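Local coordinates for protein separin (Saccharomyces cerevisiae, PDB 5U1T) that acts as a caspase-like cysteine protease, cutting the Scc1 subunit of cohesin at the onset of anaphase so that chromosomes can separate, and is held inactive by securin until then, at residues Asn1036-Leu1050 and Leu1066-Pro1080. Residues are numbered along the deposited sequence; the frame is centred on the assembly and turned at random.
Sequences NHELSKISSLSSLTL and LITNFSLTDLPRHMP
Helix 1036-1050 runs antiparallel to both helical parts of 1066-1080, its axis 9.7 Å from that of 1066-1072 at a crossing angle of -155°, and the backbones draw close where Ser-1043 faces Thr-1073. At one end, the ring of Pro-1076 is a knob in the hole formed by Asn-1036, Leu-1039, Ser-1040 and Ser-1043, with its CG 3.7 Å from Leu-1039 CG. The CD2 methyl of Leu-1039 reaches on to CB of Leu-1075, 3.8 Å away. Asn-1036 swings its amide over to the partner helix, CG being anti to the backbone N (chi1 -155°), and ND2 donates a nearly straight 3.2 Å bond to Pro-1076 O. That carbonyl is met in its plane, on a lone pair, while the side chains of Asn-1036 and Pro-1080 cross at about a right angle. In the middle, Leu-1072 spreads its two methyls along the serine-rich face, CD2 against Ser-1043 CB and CD1 beside Ser-1046. Farther along, Asn-1069 ND2 gives a 2.9 Å bond to Ser-1046 OG, bent and tilted from the amide plane, as Leu-1050 CD2 packs near Leu-1066 CD1. Side chains of 1036-1050 also touch helices 927-946 and 1012-1028, and helix 1111-1127 packs on 1066-1080; this helical hairpin lies away from the probable active-site cysteine. The small side chain of Ser-1043 probably allows the close backbone approach at Thr-1073. Each segment thus hands one asparagine N-H to the other, whereas Ser-1043 OG spends its proton on Ser-1040 O of its own helix, at 2.6 Å, leaving its CB to pack against Leu-1072.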
loop_
_atom_site.group_PDB
_atom_site.type_symbol
_atom_site.label_atom_id
_atom_site.label_comp_id
_atom_site.label_asym_id
_atom_site.label_seq_id
_atom_site.Cartn_x
_atom_site.Cartn_y
_atom_site.Cartn_z
ATOM N N ASN A 1036 -7.790 -18.542 -20.746
ATOM C CA ASN A 1036 -8.402 -19.755 -21.245
ATOM C C ASN A 1036 -9.691 -19.519 -22.022
ATOM O O ASN A 1036 -9.908 -20.160 -23.051
ATOM C CB ASN A 1036 -8.672 -20.727 -20.106
ATOM C CG ASN A 1036 -8.717 -22.170 -20.587
ATOM O OD1 ASN A 1036 -7.711 -22.704 -21.070
ATOM N ND2 ASN A 1036 -9.888 -22.802 -20.471
ATOM N N HIS A 1037 -10.529 -18.596 -21.569
ATOM C CA HIS A 1037 -11.788 -18.369 -22.254
ATOM C C HIS A 1037 -11.567 -17.746 -23.645
ATOM O O HIS A 1037 -12.366 -17.942 -24.554
ATOM C CB HIS A 1037 -12.711 -17.495 -21.410
ATOM C CG HIS A 1037 -13.967 -17.083 -22.114
ATOM N ND1 HIS A 1037 -15.074 -17.904 -22.207
ATOM C CD2 HIS A 1037 -14.289 -15.942 -22.768
ATOM C CE1 HIS A 1037 -16.020 -17.283 -22.889
ATOM N NE2 HIS A 1037 -15.574 -16.085 -23.229
ATOM N N GLU A 1038 -10.474 -17.000 -23.799
ATOM C CA GLU A 1038 -10.117 -16.435 -25.090
ATOM C C GLU A 1038 -9.484 -17.505 -25.987
ATOM O O GLU A 1038 -9.665 -17.490 -27.210
ATOM C CB GLU A 1038 -9.162 -15.245 -24.927
ATOM C CG GLU A 1038 -8.824 -14.540 -26.242
ATOM C CD GLU A 1038 -10.058 -13.966 -26.946
ATOM O OE1 GLU A 1038 -11.051 -13.658 -26.254
ATOM O OE2 GLU A 1038 -10.050 -13.829 -28.191
ATOM N N LEU A 1039 -8.731 -18.419 -25.375
ATOM C CA LEU A 1039 -8.105 -19.512 -26.109
ATOM C C LEU A 1039 -9.195 -20.383 -26.694
ATOM O O LEU A 1039 -9.032 -20.976 -27.735
ATOM C CB LEU A 1039 -7.185 -20.339 -25.207
ATOM C CG LEU A 1039 -6.496 -21.539 -25.860
ATOM C CD1 LEU A 1039 -5.542 -21.113 -26.969
ATOM C CD2 LEU A 1039 -5.781 -22.411 -24.824
ATOM N N SER A 1040 -10.319 -20.429 -26.004
ATOM C CA SER A 1040 -11.469 -21.196 -26.415
ATOM C C SER A 1040 -12.123 -20.588 -27.662
ATOM O O SER A 1040 -12.364 -21.286 -28.666
ATOM C CB SER A 1040 -12.443 -21.269 -25.244
ATOM O OG SER A 1040 -13.741 -21.642 -25.649
ATOM N N LYS A 1041 -12.393 -19.289 -27.596
ATOM C CA LYS A 1041 -12.993 -18.541 -28.686
ATOM C C LYS A 1041 -12.087 -18.442 -29.913
ATOM O O LYS A 1041 -12.561 -18.493 -31.039
ATOM C CB LYS A 1041 -13.366 -17.144 -28.204
ATOM C CG LYS A 1041 -14.406 -17.162 -27.112
ATOM C CD LYS A 1041 -15.057 -15.808 -26.943
ATOM C CE LYS A 1041 -14.020 -14.693 -26.986
ATOM N NZ LYS A 1041 -14.634 -13.384 -27.406
ATOM N N ILE A 1042 -10.799 -18.331 -29.695
ATOM C CA ILE A 1042 -9.873 -18.278 -30.795
ATOM C C ILE A 1042 -9.810 -19.628 -31.482
ATOM O O ILE A 1042 -9.608 -19.715 -32.663
ATOM C CB ILE A 1042 -8.483 -17.865 -30.316
ATOM C CG1 ILE A 1042 -8.488 -16.403 -29.950
ATOM C CG2 ILE A 1042 -7.452 -18.049 -31.403
ATOM C CD1 ILE A 1042 -8.886 -15.529 -31.096
ATOM N N SER A 1043 -9.998 -20.688 -30.728
ATOM C CA SER A 1043 -9.966 -22.003 -31.293
ATOM C C SER A 1043 -11.178 -22.237 -32.138
ATOM O O SER A 1043 -11.084 -22.784 -33.199
ATOM C CB SER A 1043 -9.887 -23.044 -30.198
ATOM O OG SER A 1043 -11.157 -23.329 -29.676
ATOM N N SER A 1044 -12.325 -21.811 -31.659
ATOM C CA SER A 1044 -13.557 -22.027 -32.384
ATOM C C SER A 1044 -13.651 -21.164 -33.613
ATOM O O SER A 1044 -14.229 -21.525 -34.604
ATOM C CB SER A 1044 -14.749 -21.826 -31.474
ATOM O OG SER A 1044 -14.572 -20.694 -30.679
ATOM N N LEU A 1045 -13.099 -19.991 -33.508
ATOM C CA LEU A 1045 -13.018 -19.049 -34.618
ATOM C C LEU A 1045 -12.080 -19.594 -35.673
ATOM O O LEU A 1045 -12.209 -19.328 -36.853
ATOM C CB LEU A 1045 -12.505 -17.695 -34.115
ATOM C CG LEU A 1045 -13.056 -16.356 -34.580
ATOM C CD1 LEU A 1045 -14.552 -16.261 -34.327
ATOM C CD2 LEU A 1045 -12.323 -15.243 -33.852
ATOM N N SER A 1046 -11.111 -20.361 -35.214
ATOM C CA SER A 1046 -10.087 -20.896 -36.074
ATOM C C SER A 1046 -10.614 -22.099 -36.867
ATOM O O SER A 1046 -10.298 -22.287 -38.049
ATOM C CB SER A 1046 -8.874 -21.273 -35.231
ATOM O OG SER A 1046 -8.015 -22.141 -35.931
ATOM N N SER A 1047 -11.433 -22.908 -36.213
ATOM C CA SER A 1047 -11.989 -24.058 -36.878
ATOM C C SER A 1047 -13.195 -23.658 -37.743
ATOM O O SER A 1047 -13.450 -24.281 -38.765
ATOM C CB SER A 1047 -12.383 -25.124 -35.866
ATOM O OG SER A 1047 -13.619 -24.779 -35.287
ATOM N N LEU A 1048 -13.932 -22.626 -37.348
ATOM C CA LEU A 1048 -15.008 -22.141 -38.198
ATOM C C LEU A 1048 -14.451 -21.554 -39.493
ATOM O O LEU A 1048 -14.990 -21.796 -40.567
ATOM C CB LEU A 1048 -15.861 -21.102 -37.485
ATOM C CG LEU A 1048 -16.882 -20.386 -38.373
ATOM C CD1 LEU A 1048 -17.865 -21.365 -38.986
ATOM C CD2 LEU A 1048 -17.622 -19.340 -37.599
ATOM N N THR A 1049 -13.367 -20.795 -39.399
ATOM C CA THR A 1049 -12.760 -20.222 -40.586
ATOM C C THR A 1049 -12.256 -21.320 -41.528
ATOM O O THR A 1049 -12.411 -21.228 -42.743
ATOM C CB THR A 1049 -11.612 -19.255 -40.211
ATOM O OG1 THR A 1049 -12.137 -18.226 -39.372
ATOM C CG2 THR A 1049 -10.979 -18.613 -41.459
ATOM N N LEU A 1050 -11.671 -22.367 -40.961
ATOM C CA LEU A 1050 -11.181 -23.489 -41.754
ATOM C C LEU A 1050 -12.343 -24.205 -42.435
ATOM O O LEU A 1050 -12.270 -24.576 -43.607
ATOM C CB LEU A 1050 -10.406 -24.465 -40.881
ATOM C CG LEU A 1050 -9.754 -25.551 -41.724
ATOM C CD1 LEU A 1050 -8.758 -24.930 -42.684
ATOM C CD2 LEU A 1050 -9.116 -26.630 -40.864
ATOM N N LEU A 1066 -6.250 -29.436 -40.416
ATOM C CA LEU A 1066 -7.277 -30.091 -39.629
ATOM C C LEU A 1066 -6.647 -30.696 -38.366
ATOM O O LEU A 1066 -7.236 -30.665 -37.279
ATOM C CB LEU A 1066 -7.999 -31.165 -40.459
ATOM C CG LEU A 1066 -9.294 -31.654 -39.804
ATOM C CD1 LEU A 1066 -10.174 -30.476 -39.461
ATOM C CD2 LEU A 1066 -10.046 -32.629 -40.686
ATOM N N ILE A 1067 -5.436 -31.220 -38.509
ATOM C CA ILE A 1067 -4.711 -31.779 -37.371
ATOM C C ILE A 1067 -4.349 -30.715 -36.317
ATOM O O ILE A 1067 -4.654 -30.881 -35.127
ATOM C CB ILE A 1067 -3.435 -32.482 -37.835
ATOM C CG1 ILE A 1067 -3.804 -33.727 -38.637
ATOM C CG2 ILE A 1067 -2.559 -32.842 -36.649
ATOM C CD1 ILE A 1067 -2.622 -34.453 -39.189
ATOM N N THR A 1068 -3.715 -29.626 -36.749
ATOM C CA THR A 1068 -3.337 -28.597 -35.803
ATOM C C THR A 1068 -4.609 -27.996 -35.210
ATOM O O THR A 1068 -4.626 -27.623 -34.045
ATOM C CB THR A 1068 -2.437 -27.483 -36.425
ATOM O OG1 THR A 1068 -3.240 -26.435 -36.966
ATOM C CG2 THR A 1068 -1.498 -28.025 -37.496
ATOM N N ASN A 1069 -5.697 -28.007 -35.939
ATOM C CA ASN A 1069 -6.911 -27.472 -35.387
ATOM C C ASN A 1069 -7.542 -28.378 -34.370
ATOM O O ASN A 1069 -8.163 -27.946 -33.444
ATOM C CB ASN A 1069 -7.894 -27.188 -36.485
ATOM C CG ASN A 1069 -8.553 -25.867 -36.313
ATOM O OD1 ASN A 1069 -9.508 -25.751 -35.585
ATOM N ND2 ASN A 1069 -8.027 -24.860 -36.953
ATOM N N PHE A 1070 -7.396 -29.662 -34.564
ATOM C CA PHE A 1070 -7.907 -30.633 -33.602
ATOM C C PHE A 1070 -7.225 -30.464 -32.241
ATOM O O PHE A 1070 -7.885 -30.472 -31.195
ATOM C CB PHE A 1070 -7.703 -32.062 -34.115
ATOM C CG PHE A 1070 -8.950 -32.718 -34.655
ATOM C CD1 PHE A 1070 -9.678 -32.139 -35.687
ATOM C CD2 PHE A 1070 -9.368 -33.950 -34.166
ATOM C CE1 PHE A 1070 -10.817 -32.765 -36.199
ATOM C CE2 PHE A 1070 -10.514 -34.585 -34.688
ATOM C CZ PHE A 1070 -11.231 -33.981 -35.693
ATOM N N SER A 1071 -5.906 -30.311 -32.250
ATOM C CA SER A 1071 -5.200 -30.144 -31.001
ATOM C C SER A 1071 -5.314 -28.711 -30.488
ATOM O O SER A 1071 -5.181 -28.485 -29.293
ATOM C CB SER A 1071 -3.734 -30.571 -31.125
ATOM O OG SER A 1071 -3.120 -30.074 -32.292
ATOM N N LEU A 1072 -5.588 -27.747 -31.358
ATOM C CA LEU A 1072 -5.853 -26.381 -30.889
ATOM C C LEU A 1072 -7.126 -26.349 -30.043
ATOM O O LEU A 1072 -7.181 -25.669 -29.026
ATOM C CB LEU A 1072 -5.980 -25.403 -32.062
ATOM C CG LEU A 1072 -5.869 -23.873 -31.919
ATOM C CD1 LEU A 1072 -6.308 -23.185 -33.195
ATOM C CD2 LEU A 1072 -6.634 -23.284 -30.766
ATOM N N THR A 1073 -8.155 -27.076 -30.469
ATOM C CA THR A 1073 -9.442 -27.053 -29.768
ATOM C C THR A 1073 -9.349 -27.871 -28.482
ATOM O O THR A 1073 -10.225 -27.806 -27.633
ATOM C CB THR A 1073 -10.586 -27.615 -30.644
ATOM O OG1 THR A 1073 -10.157 -28.853 -31.194
ATOM C CG2 THR A 1073 -10.916 -26.696 -31.790
ATOM N N ASP A 1074 -8.281 -28.649 -28.362
ATOM C CA ASP A 1074 -8.054 -29.474 -27.186
ATOM C C ASP A 1074 -7.287 -28.720 -26.079
ATOM O O ASP A 1074 -7.477 -28.988 -24.889
ATOM C CB ASP A 1074 -7.291 -30.734 -27.571
ATOM C CG ASP A 1074 -7.312 -31.775 -26.479
ATOM O OD1 ASP A 1074 -8.414 -32.036 -25.947
ATOM O OD2 ASP A 1074 -6.236 -32.327 -26.155
ATOM N N LEU A 1075 -6.417 -27.795 -26.490
ATOM C CA LEU A 1075 -5.700 -26.905 -25.578
ATOM C C LEU A 1075 -6.590 -26.335 -24.467
ATOM O O LEU A 1075 -6.310 -26.556 -23.292
ATOM C CB LEU A 1075 -5.043 -25.761 -26.352
ATOM C CG LEU A 1075 -3.521 -25.792 -26.402
ATOM C CD1 LEU A 1075 -2.979 -24.385 -26.615
ATOM C CD2 LEU A 1075 -2.929 -26.419 -25.146
ATOM N N PRO A 1076 -7.688 -25.638 -24.819
ATOM C CA PRO A 1076 -8.471 -25.050 -23.729
ATOM C C PRO A 1076 -9.196 -26.083 -22.880
ATOM O O PRO A 1076 -9.774 -25.712 -21.872
ATOM C CB PRO A 1076 -9.494 -24.185 -24.458
ATOM C CG PRO A 1076 -9.100 -24.223 -25.903
ATOM C CD PRO A 1076 -8.386 -25.485 -26.101
ATOM N N ARG A 1077 -9.222 -27.339 -23.309
ATOM C CA ARG A 1077 -9.795 -28.391 -22.481
ATOM C C ARG A 1077 -8.764 -28.869 -21.458
ATOM O O ARG A 1077 -9.096 -29.195 -20.323
ATOM C CB ARG A 1077 -10.278 -29.564 -23.347
ATOM C CG ARG A 1077 -11.567 -29.284 -24.106
ATOM C CD ARG A 1077 -12.133 -30.528 -24.746
ATOM N NE ARG A 1077 -11.277 -31.083 -25.793
ATOM C CZ ARG A 1077 -11.615 -31.142 -27.081
ATOM N NH1 ARG A 1077 -12.787 -30.658 -27.487
ATOM N NH2 ARG A 1077 -10.781 -31.681 -27.966
ATOM N N HIS A 1078 -7.507 -28.877 -21.887
ATOM C CA HIS A 1078 -6.395 -29.415 -21.137
ATOM C C HIS A 1078 -5.789 -28.409 -20.124
ATOM O O HIS A 1078 -5.521 -28.764 -18.970
ATOM C CB HIS A 1078 -5.337 -29.890 -22.136
ATOM C CG HIS A 1078 -4.035 -30.278 -21.514
ATOM N ND1 HIS A 1078 -3.901 -31.387 -20.709
ATOM C CD2 HIS A 1078 -2.809 -29.712 -21.591
ATOM C CE1 HIS A 1078 -2.643 -31.483 -20.308
ATOM N NE2 HIS A 1078 -1.959 -30.483 -20.836
ATOM N N MET A 1079 -5.579 -27.165 -20.570
ATOM C CA MET A 1079 -4.913 -26.128 -19.788
ATOM C C MET A 1079 -5.536 -25.870 -18.405
ATOM O O MET A 1079 -4.815 -25.739 -17.439
ATOM C CB MET A 1079 -4.866 -24.822 -20.580
ATOM C CG MET A 1079 -3.929 -24.836 -21.769
ATOM S SD MET A 1079 -2.292 -25.519 -21.425
ATOM C CE MET A 1079 -1.310 -24.068 -21.031
ATOM N N PRO A 1080 -6.870 -25.794 -18.294
ATOM C CA PRO A 1080 -7.364 -25.618 -16.928
ATOM C C PRO A 1080 -7.057 -26.802 -16.017
ATOM O O PRO A 1080 -6.780 -26.600 -14.847
ATOM C CB PRO A 1080 -8.875 -25.483 -17.112
ATOM C CG PRO A 1080 -9.071 -25.165 -18.543
ATOM C CD PRO A 1080 -7.967 -25.804 -19.273
#